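Long-range contact in lysine cyclodeaminase (Streptomyces pristinaespiralis, PDB 5YU3), which catalyses the NAD-dependent cyclodeamination of L-lysine, probably to L-pipecolic acid with release of ammonia, and also recognises L-ornithine and L-2,4-diaminobutyric acid: residues A[224-236]-A[292-304]. Sequence-based numbering, arbitrary orientation.
Sequences VREHLHINAVGAD and RQDTLSVFDSTGF. With NA (sodium ion), chain E; NAD (nicotinamide-adenine-dinucleotide), chain F; PRO (proline), chain G.
His229 lays its imidazole beside Ser297 and against Phe299, His229 CE1 coming within 3.7 Å of Phe299 CB. With CG anti to the backbone N (chi1 174°), the ring reaches over the neighbouring strand: ND1 shares a 2.8 Å hydrogen bond with Ser297 OG at its edge, while NE2 donates to Asn231 OD1, above that amide's carbonyl plane. The same OD1 meets the ring edge of Phe299 at CD2, amide and ring 82° apart. A leucine in place of His229 would probably leave Ser297 OG and Asn231 OD1 without their imidazole partners. Beneath lies regular parallel pairing, five backbone bonds running from Ser297 N–Leu228 O (3.0 Å) to Ser301 N–Ala232 O (2.9 Å). On the other face, Val298 packs CG2 on Ile230 CB and CG1 on Ala232 CB. Where the strands end, the sodium ion joins Ala232 O, Gly234 O, Ser301 O (2.7 Å) and Asp300 OD1, a carboxylate also held by the backbone N of Glu266 (on OD1) and Cys267 (on OD2). Val233 O and Ser301 OG both accept hydrogen bonds from the nicotinamide N7N, as befits the C-terminal edge of a Rossmann-type sheet. The pair lies inside that sheet, between strands 204-207 and 252-255, with helix 115-133 against the His229 face and helix 258-264 touching Asp300.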
loop_
_atom_site.group_PDB
_atom_site.type_symbol
_atom_site.label_atom_id
_atom_site.label_comp_id
_atom_site.label_asym_id
_atom_site.label_seq_id
_atom_site.Cartn_x
_atom_site.Cartn_y
_atom_site.Cartn_z
ATOM N N VAL A 224 -34.047 14.907 18.769
ATOM C CA VAL A 224 -33.180 13.917 19.395
ATOM C C VAL A 224 -33.101 14.240 20.880
ATOM O O VAL A 224 -33.428 15.342 21.321
ATOM C CB VAL A 224 -31.768 13.897 18.771
ATOM C CG1 VAL A 224 -31.838 13.517 17.289
ATOM C CG2 VAL A 224 -31.105 15.253 18.943
ATOM N N ARG A 225 -32.660 13.260 21.659
ATOM C CA ARG A 225 -32.479 13.505 23.079
ATOM C C ARG A 225 -31.333 14.482 23.303
ATOM O O ARG A 225 -30.366 14.525 22.539
ATOM C CB ARG A 225 -32.219 12.197 23.809
ATOM C CG ARG A 225 -33.231 11.147 23.437
ATOM C CD ARG A 225 -34.256 11.011 24.512
ATOM N NE ARG A 225 -33.805 10.056 25.510
ATOM C CZ ARG A 225 -34.323 8.843 25.659
ATOM N NH1 ARG A 225 -35.323 8.444 24.878
ATOM N NH2 ARG A 225 -33.846 8.037 26.590
ATOM N N GLU A 226 -31.455 15.269 24.377
ATOM C CA GLU A 226 -30.501 16.342 24.639
ATOM C C GLU A 226 -29.078 15.818 24.777
ATOM O O GLU A 226 -28.131 16.494 24.372
ATOM C CB GLU A 226 -30.900 17.095 25.907
ATOM C CG GLU A 226 -30.089 18.364 26.141
ATOM C CD GLU A 226 -30.470 19.062 27.430
ATOM O OE1 GLU A 226 -31.361 18.542 28.145
ATOM O OE2 GLU A 226 -29.863 20.116 27.737
ATOM N N HIS A 227 -28.916 14.614 25.321
ATOM C CA HIS A 227 -27.607 14.041 25.622
ATOM C C HIS A 227 -27.088 13.109 24.536
ATOM O O HIS A 227 -26.042 12.481 24.738
ATOM C CB HIS A 227 -27.676 13.273 26.936
ATOM C CG HIS A 227 -28.712 12.194 26.937
ATOM N ND1 HIS A 227 -30.043 12.440 27.209
ATOM C CD2 HIS A 227 -28.622 10.869 26.667
ATOM C CE1 HIS A 227 -30.725 11.310 27.123
ATOM N NE2 HIS A 227 -29.885 10.340 26.801
ATOM N N LEU A 228 -27.789 13.001 23.406
ATOM C CA LEU A 228 -27.455 12.004 22.387
ATOM C C LEU A 228 -25.988 12.075 21.976
ATOM O O LEU A 228 -25.438 13.162 21.749
ATOM C CB LEU A 228 -28.350 12.195 21.154
ATOM C CG LEU A 228 -27.977 11.377 19.905
ATOM C CD1 LEU A 228 -28.100 9.865 20.185
ATOM C CD2 LEU A 228 -28.823 11.759 18.712
ATOM N N HIS A 229 -25.350 10.907 21.899
ATOM C CA HIS A 229 -24.047 10.765 21.263
ATOM C C HIS A 229 -24.172 9.898 20.018
ATOM O O HIS A 229 -24.777 8.821 20.065
ATOM C CB HIS A 229 -23.016 10.139 22.201
ATOM C CG HIS A 229 -21.725 9.859 21.509
ATOM N ND1 HIS A 229 -20.919 10.866 21.025
ATOM C CD2 HIS A 229 -21.127 8.692 21.162
ATOM C CE1 HIS A 229 -19.865 10.334 20.427
ATOM N NE2 HIS A 229 -19.964 9.017 20.502
ATOM N N ILE A 230 -23.574 10.348 18.914
ATOM C CA ILE A 230 -23.598 9.611 17.656
ATOM C C ILE A 230 -22.174 9.220 17.291
ATOM O O ILE A 230 -21.289 10.081 17.250
ATOM C CB ILE A 230 -24.211 10.431 16.509
ATOM C CG1 ILE A 230 -25.598 10.958 16.884
ATOM C CG2 ILE A 230 -24.259 9.576 15.221
ATOM C CD1 ILE A 230 -26.206 11.866 15.807
ATOM N N ASN A 231 -21.960 7.930 17.009
ATOM C CA ASN A 231 -20.745 7.484 16.329
ATOM C C ASN A 231 -21.062 7.428 14.841
ATOM O O ASN A 231 -21.838 6.574 14.397
ATOM C CB ASN A 231 -20.276 6.119 16.846
ATOM C CG ASN A 231 -20.114 6.089 18.346
ATOM O OD1 ASN A 231 -19.217 6.723 18.905
ATOM N ND2 ASN A 231 -20.993 5.344 19.017
ATOM N N ALA A 232 -20.503 8.366 14.077
ATOM C CA ALA A 232 -20.707 8.417 12.631
ATOM C C ALA A 232 -19.590 7.600 11.988
ATOM O O ALA A 232 -18.449 8.051 11.885
ATOM C CB ALA A 232 -20.722 9.864 12.148
ATOM N N VAL A 233 -19.906 6.366 11.592
ATOM C CA VAL A 233 -18.859 5.391 11.287
ATOM C C VAL A 233 -18.728 5.215 9.782
ATOM O O VAL A 233 -17.630 4.947 9.273
ATOM C CB VAL A 233 -19.150 4.044 11.980
ATOM C CG1 VAL A 233 -18.146 2.969 11.540
ATOM C CG2 VAL A 233 -19.113 4.225 13.489
ATOM N N GLY A 234 -19.845 5.355 9.061
ATOM C CA GLY A 234 -19.835 5.221 7.615
ATOM C C GLY A 234 -18.815 6.154 6.988
ATOM O O GLY A 234 -18.698 7.306 7.405
ATOM N N ALA A 235 -18.048 5.653 6.021
ATOM C CA ALA A 235 -16.923 6.384 5.442
ATOM C C ALA A 235 -16.358 5.577 4.290
ATOM O O ALA A 235 -16.022 4.406 4.476
ATOM C CB ALA A 235 -15.807 6.637 6.466
ATOM N N ASP A 236 -16.264 6.183 3.108
ATOM C CA ASP A 236 -15.643 5.526 1.965
ATOM C C ASP A 236 -15.278 6.534 0.880
ATOM O O ASP A 236 -14.117 6.950 0.784
ATOM C CB ASP A 236 -16.554 4.414 1.428
ATOM C CG ASP A 236 -18.018 4.845 1.289
ATOM O OD1 ASP A 236 -18.875 4.285 2.014
ATOM O OD2 ASP A 236 -18.318 5.704 0.431
ATOM N N ARG A 292 -19.638 17.386 28.012
ATOM C CA ARG A 292 -20.198 17.144 26.687
ATOM C C ARG A 292 -21.037 15.870 26.616
ATOM O O ARG A 292 -21.695 15.626 25.593
ATOM C CB ARG A 292 -19.077 17.090 25.647
ATOM C CG ARG A 292 -18.103 18.270 25.689
ATOM C CD ARG A 292 -18.771 19.619 25.473
ATOM N NE ARG A 292 -17.770 20.686 25.373
ATOM C CZ ARG A 292 -17.960 21.949 25.757
ATOM N NH1 ARG A 292 -19.123 22.336 26.273
ATOM N NH2 ARG A 292 -16.976 22.832 25.624
ATOM N N GLN A 293 -21.040 15.045 27.664
ATOM C CA GLN A 293 -21.957 13.914 27.662
ATOM C C GLN A 293 -23.401 14.384 27.635
ATOM O O GLN A 293 -24.254 13.729 27.030
ATOM C CB GLN A 293 -21.721 13.024 28.881
ATOM C CG GLN A 293 -20.458 12.187 28.815
ATOM C CD GLN A 293 -20.177 11.495 30.138
ATOM O OE1 GLN A 293 -20.930 11.649 31.100
ATOM N NE2 GLN A 293 -19.096 10.729 30.194
ATOM N N ASP A 294 -23.686 15.524 28.266
ATOM C CA ASP A 294 -25.057 15.977 28.464
ATOM C C ASP A 294 -25.595 16.839 27.333
ATOM O O ASP A 294 -26.726 17.324 27.443
ATOM C CB ASP A 294 -25.166 16.735 29.788
ATOM C CG ASP A 294 -24.790 15.874 30.965
ATOM O OD1 ASP A 294 -25.157 14.683 30.958
ATOM O OD2 ASP A 294 -24.110 16.376 31.882
ATOM N N THR A 295 -24.832 17.039 26.259
ATOM C CA THR A 295 -25.305 17.725 25.069
ATOM C C THR A 295 -25.022 16.854 23.857
ATOM O O THR A 295 -24.385 15.800 23.962
ATOM C CB THR A 295 -24.654 19.110 24.895
ATOM O OG1 THR A 295 -23.241 19.027 25.119
ATOM C CG2 THR A 295 -25.205 20.043 25.899
ATOM N N LEU A 296 -25.511 17.297 22.705
ATOM C CA LEU A 296 -25.348 16.533 21.473
ATOM C C LEU A 296 -23.877 16.445 21.085
ATOM O O LEU A 296 -23.179 17.461 21.013
ATOM C CB LEU A 296 -26.151 17.184 20.338
ATOM C CG LEU A 296 -25.970 16.548 18.956
ATOM C CD1 LEU A 296 -26.479 15.113 18.962
ATOM C CD2 LEU A 296 -26.700 17.382 17.880
ATOM N N SER A 297 -23.400 15.222 20.846
ATOM C CA SER A 297 -22.021 14.991 20.440
ATOM C C SER A 297 -21.976 14.029 19.257
ATOM O O SER A 297 -22.844 13.167 19.091
ATOM C CB SER A 297 -21.159 14.441 21.613
ATOM O OG SER A 297 -21.769 13.300 22.219
ATOM N N VAL A 298 -20.952 14.195 18.425
ATOM C CA VAL A 298 -20.722 13.323 17.280
ATOM C C VAL A 298 -19.253 12.939 17.275
ATOM O O VAL A 298 -18.384 13.815 17.343
ATOM C CB VAL A 298 -21.086 13.996 15.946
ATOM C CG1 VAL A 298 -20.604 13.130 14.774
ATOM C CG2 VAL A 298 -22.583 14.245 15.866
ATOM N N PHE A 299 -18.982 11.638 17.197
ATOM C CA PHE A 299 -17.642 11.117 16.935
ATOM C C PHE A 299 -17.598 10.801 15.448
ATOM O O PHE A 299 -18.303 9.899 14.978
ATOM C CB PHE A 299 -17.351 9.877 17.786
ATOM C CG PHE A 299 -16.134 9.075 17.339
ATOM C CD1 PHE A 299 -14.941 9.706 17.001
ATOM C CD2 PHE A 299 -16.190 7.685 17.289
ATOM C CE1 PHE A 299 -13.815 8.970 16.601
ATOM C CE2 PHE A 299 -15.073 6.932 16.906
ATOM C CZ PHE A 299 -13.876 7.579 16.552
ATOM N N ASP A 300 -16.812 11.581 14.709
ATOM C CA ASP A 300 -16.646 11.407 13.268
ATOM C C ASP A 300 -15.525 10.401 13.039
ATOM O O ASP A 300 -14.343 10.743 13.130
ATOM C CB ASP A 300 -16.336 12.743 12.601
ATOM C CG ASP A 300 -16.454 12.677 11.093
ATOM O OD1 ASP A 300 -16.988 11.669 10.576
ATOM O OD2 ASP A 300 -16.040 13.651 10.418
ATOM N N SER A 301 -15.904 9.156 12.743
ATOM C CA SER A 301 -14.975 8.038 12.625
ATOM C C SER A 301 -14.700 7.772 11.150
ATOM O O SER A 301 -15.634 7.587 10.356
ATOM C CB SER A 301 -15.546 6.787 13.302
ATOM O OG SER A 301 -14.642 5.689 13.224
ATOM N N THR A 302 -13.420 7.773 10.782
ATOM C CA THR A 302 -12.995 7.396 9.444
ATOM C C THR A 302 -12.068 6.196 9.434
ATOM O O THR A 302 -11.937 5.553 8.383
ATOM C CB THR A 302 -12.283 8.567 8.741
ATOM O OG1 THR A 302 -11.089 8.905 9.464
ATOM C CG2 THR A 302 -13.209 9.779 8.676
ATOM N N GLY A 303 -11.450 5.869 10.572
ATOM C CA GLY A 303 -10.486 4.784 10.665
ATOM C C GLY A 303 -9.110 5.266 10.260
ATOM O O GLY A 303 -8.976 6.004 9.281
ATOM N N PHE A 304 -8.077 4.897 11.007
ATOM C CA PHE A 304 -6.742 5.233 10.552
ATOM C C PHE A 304 -5.784 4.126 10.968
ATOM O O PHE A 304 -6.061 3.332 11.877
ATOM C CB PHE A 304 -6.295 6.644 11.025
ATOM C CG PHE A 304 -6.187 6.828 12.517
ATOM C CD1 PHE A 304 -7.327 6.937 13.316
ATOM C CD2 PHE A 304 -4.942 6.974 13.115
ATOM C CE1 PHE A 304 -7.221 7.138 14.684
ATOM C CE2 PHE A 304 -4.825 7.176 14.490
ATOM C CZ PHE A 304 -5.970 7.262 15.275
HETATM NA NA NA E . -17.606 9.187 9.422
HETATM P PA NAD F . -22.096 -3.674 5.047
HETATM O O1A NAD F . -22.329 -3.735 3.569
HETATM O O2A NAD F . -21.859 -4.951 5.828
HETATM O O5B NAD F . -23.380 -2.983 5.728
HETATM C C5B NAD F . -23.824 -1.698 5.276
HETATM C C4B NAD F . -25.334 -1.676 5.465
HETATM O O4B NAD F . -25.822 -0.359 5.200
HETATM C C3B NAD F . -26.044 -2.600 4.471
HETATM O O3B NAD F . -26.814 -3.594 5.182
HETATM C C2B NAD F . -26.943 -1.664 3.680
HETATM O O2B NAD F . -28.204 -2.228 3.330
HETATM C C1B NAD F . -27.125 -0.519 4.651
HETATM N N9A NAD F . -27.553 0.775 4.078
HETATM C C8A NAD F . -27.211 1.327 2.891
HETATM N N7A NAD F . -27.808 2.554 2.749
HETATM C C5A NAD F . -28.532 2.777 3.871
HETATM C C6A NAD F . -29.405 3.844 4.396
HETATM N N6A NAD F . -29.631 4.972 3.683
HETATM N N1A NAD F . -29.945 3.666 5.623
HETATM C C2A NAD F . -29.747 2.563 6.369
HETATM N N3A NAD F . -28.978 1.544 5.950
HETATM C C4A NAD F . -28.358 1.603 4.739
HETATM O O3 NAD F . -20.846 -2.663 5.287
HETATM P PN NAD F . -20.070 -2.387 6.658
HETATM O O1N NAD F . -21.060 -2.466 7.797
HETATM O O2N NAD F . -18.824 -3.248 6.669
HETATM O O5D NAD F . -19.569 -0.867 6.462
HETATM C C5D NAD F . -20.493 0.216 6.588
HETATM C C4D NAD F . -19.731 1.533 6.446
HETATM O O4D NAD F . -18.714 1.617 7.445
HETATM C C3D NAD F . -19.012 1.636 5.112
HETATM O O3D NAD F . -19.067 3.008 4.662
HETATM C C2D NAD F . -17.578 1.310 5.464
HETATM O O2D NAD F . -16.635 1.804 4.503
HETATM C C1D NAD F . -17.485 1.987 6.816
HETATM N N1N NAD F . -16.364 1.567 7.647
HETATM C C2N NAD F . -15.819 2.478 8.463
HETATM C C3N NAD F . -14.746 2.154 9.282
HETATM C C7N NAD F . -14.187 3.202 10.186
HETATM O O7N NAD F . -13.120 3.027 10.738
HETATM N N7N NAD F . -14.916 4.311 10.401
HETATM C C4N NAD F . -14.248 0.848 9.288
HETATM C C5N NAD F . -14.858 -0.083 8.450
HETATM C C6N NAD F . -15.929 0.294 7.637
HETATM N N PRO G . -12.491 2.985 6.102
HETATM C CA PRO G . -12.140 1.490 6.365
HETATM C C PRO G . -10.915 1.381 7.315
HETATM O O PRO G . -10.377 0.259 7.299
HETATM C CB PRO G . -11.921 1.031 5.192
HETATM C CG PRO G . -13.000 1.815 4.279
HETATM C CD PRO G . -13.440 2.807 4.986
HETATM O OXT PRO G . -10.508 2.322 8.086
#